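Local coordinates for protein glycoside transferase (PDB 6R2M) that probably hydrolyses exopolysaccharide outside the cell as a glycoside hydrolase, at residues 122-125 and 126-129. Sequence-based numbering, arbitrary orientation.
Sequences YKKM and ADKI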
ATOM      1  N   TYR A 122      13.432  -4.103 -15.816  1.00  9.16           N
ATOM      2  CA  TYR A 122      12.585  -3.676 -14.700  1.00  7.54           C
ATOM      3  C   TYR A 122      13.357  -3.729 -13.384  1.00  7.33           C
ATOM      4  O   TYR A 122      13.185  -2.877 -12.506  1.00  7.60           O
ATOM      5  CB  TYR A 122      11.333  -4.559 -14.596  1.00  5.06           C
ATOM      6  CG  TYR A 122      10.305  -4.394 -15.697  1.00  6.05           C
ATOM      7  CD1 TYR A 122      10.192  -3.214 -16.428  1.00 10.67           C
ATOM      8  CD2 TYR A 122       9.429  -5.430 -15.987  1.00  8.25           C
ATOM      9  CE1 TYR A 122       9.226  -3.084 -17.430  1.00  8.10           C
ATOM     10  CE2 TYR A 122       8.476  -5.310 -16.966  1.00  6.83           C
ATOM     11  CZ  TYR A 122       8.373  -4.143 -17.682  1.00  9.29           C
ATOM     12  OH  TYR A 122       7.422  -4.059 -18.668  1.00  8.98           O
ATOM     13  N   LYS A 123      14.211  -4.724 -13.227  1.00  7.15           N
ATOM     14  CA  LYS A 123      14.963  -4.855 -11.960  1.00  9.05           C
ATOM     15  C   LYS A 123      15.959  -3.703 -11.850  1.00  9.71           C
ATOM     16  O   LYS A 123      16.111  -3.186 -10.801  1.00  8.67           O
ATOM     17  CB  LYS A 123      15.757  -6.169 -11.941  1.00  9.79           C
ATOM     18  CG  LYS A 123      16.668  -6.400 -10.740  1.00 19.08           C
ATOM     19  CD  LYS A 123      17.090  -7.827 -10.690  1.00 24.62           C
ATOM     20  CE  LYS A 123      17.450  -8.335  -9.310  1.00 22.23           C
ATOM     21  NZ  LYS A 123      18.709  -7.667  -8.915  1.00 31.59           N
ATOM     22  N   LYS A 124      16.612  -3.383 -12.963  1.00  9.92           N
ATOM     23  CA  LYS A 124      17.601  -2.312 -12.905  1.00 10.02           C
ATOM     24  C   LYS A 124      16.938  -0.960 -12.700  1.00  9.21           C
ATOM     25  O   LYS A 124      17.508  -0.087 -12.029  1.00  9.95           O
ATOM     26  CB  LYS A 124      18.464  -2.298 -14.170  1.00 11.62           C
ATOM     27  CG  LYS A 124      19.073  -3.647 -14.533  1.00 15.43           C
ATOM     28  CD  LYS A 124      19.681  -4.359 -13.341  1.00 20.58           C
ATOM     29  CE  LYS A 124      20.267  -5.721 -13.746  1.00 20.57           C
ATOM     30  NZ  LYS A 124      21.112  -6.320 -12.658  1.00 11.66           N
ATOM     31  N   MET A 125      15.736  -0.787 -13.254  1.00  8.29           N
ATOM     32  CA  MET A 125      14.959   0.420 -13.005  1.00  8.51           C
ATOM     33  C   MET A 125      14.617   0.549 -11.529  1.00 10.06           C
ATOM     34  O   MET A 125      14.767   1.624 -10.940  1.00  8.79           O
ATOM     35  CB  MET A 125      13.689   0.402 -13.858  1.00  7.13           C
ATOM     36  CG  MET A 125      12.789   1.592 -13.648  1.00  7.87           C
ATOM     37  SD  MET A 125      11.368   1.480 -14.778  1.00 14.44           S
ATOM     38  CE  MET A 125      10.358   2.836 -14.223  1.00 21.48           C
ATOM     39  N   ALA A 126      14.177  -0.548 -10.908  1.00  7.18           N
ATOM     40  CA  ALA A 126      13.831  -0.507  -9.492  1.00  5.36           C
ATOM     41  C   ALA A 126      15.057  -0.238  -8.626  1.00  6.76           C
ATOM     42  O   ALA A 126      14.968   0.513  -7.642  1.00  8.70           O
ATOM     43  CB  ALA A 126      13.148  -1.809  -9.087  1.00  8.35           C
ATOM     44  N   ASP A 127      16.209  -0.834  -8.985  1.00  6.63           N
ATOM     45  CA  ASP A 127      17.457  -0.575  -8.259  1.00  7.44           C
ATOM     46  C   ASP A 127      17.733   0.920  -8.193  1.00  9.40           C
ATOM     47  O   ASP A 127      18.106   1.459  -7.139  1.00  9.07           O
ATOM     48  CB  ASP A 127      18.654  -1.259  -8.945  1.00  7.73           C
ATOM     49  CG  ASP A 127      18.732  -2.775  -8.735  1.00 11.10           C
ATOM     50  OD1 ASP A 127      18.025  -3.354  -7.893  1.00  8.98           O
ATOM     51  OD2 ASP A 127      19.568  -3.400  -9.445  1.00  9.46           O
ATOM     52  N   LYS A 128      17.584   1.594  -9.334  1.00  8.93           N
ATOM     53  CA  LYS A 128      17.958   3.003  -9.441  1.00  8.38           C
ATOM     54  C   LYS A 128      17.011   3.861  -8.624  1.00 10.22           C
ATOM     55  O   LYS A 128      17.445   4.742  -7.869  1.00 12.46           O
ATOM     56  CB  LYS A 128      17.950   3.453 -10.909  1.00 11.98           C
ATOM     57  CG  LYS A 128      18.860   2.686 -11.846  1.00 30.10           C
ATOM     58  CD  LYS A 128      19.974   1.978 -11.113  1.00 31.35           C
ATOM     59  CE  LYS A 128      20.633   0.939 -11.987  1.00 21.18           C
ATOM     60  NZ  LYS A 128      20.143  -0.395 -11.793  1.00 17.22           N
ATOM     61  N   ILE A 129      15.709   3.603  -8.751  1.00  6.54           N
ATOM     62  CA  ILE A 129      14.725   4.382  -8.006  1.00  8.33           C
ATOM     63  C   ILE A 129      14.892   4.149  -6.510  1.00 10.81           C
ATOM     64  O   ILE A 129      14.933   5.093  -5.714  1.00  8.20           O
ATOM     65  CB  ILE A 129      13.301   4.036  -8.474  1.00  7.77           C
ATOM     66  CG1 ILE A 129      13.073   4.535  -9.896  1.00 11.65           C
ATOM     67  CG2 ILE A 129      12.256   4.668  -7.553  1.00  9.04           C
ATOM     68  CD1 ILE A 129      11.835   3.935 -10.537  1.00 12.09           C
TER
HETATM   69  O   HOH W   1      18.456  -5.781  -6.700  1.00 14.66           O
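Lys-128 folds back along the helix and sets its ammonium on the carbonyl oxygen of Lys-124, one turn earlier, with NZ 2.7 Å from O. A bend at chi2 (-22°), close to eclipsed, keeps CG, CD and CE against that oxygen, and a second at chi4 turns NZ back onto it. Because the backbone N of Lys-128 donates to the same atom, Lys-124 O is gripped twice by one residue: the amide in the usual helical way, NZ from the flank at a C=O...N angle of 115°. NZ of Lys-128 also makes a long salt bridge, 3.9 Å, to OD2 of the adjacent Asp-127.

That carboxylate lies among three lysines. Lys-124 runs alongside it, pointing the same way, its CD 4.0 Å from Asp-127 OD2. Lys-123 stays just beyond salt-bridge range, and a water closes the gap, accepting from its NZ and donating to Asp-127 OD1 at 2.7 Å. OD1 is also hydrogen-bonded to Tyr-111 of helix 100-116, which ties the carboxylate to the neighbouring helix. The surrounding positive charge would be expected to favour its ionised form.

Around the helix from this polar side, Met-125 and Ile-129 lie side by side, CG of the methionine 4.0 Å from CD1 of the isoleucine. With CG anti to the backbone N (chi1 178°) and the chain extended beyond it, Met-125 reaches Val-73 and Leu-76 of helix 66-79, and both residues touch Ile-81. Regular i to i+4 backbone bonds underlie the whole: helix 120-136 is amphipathic here, its apolar side on helix 66-79 and its lysines outward, in an alpha-helical glycoside hydrolase domain probably of the (alpha/alpha)6 type.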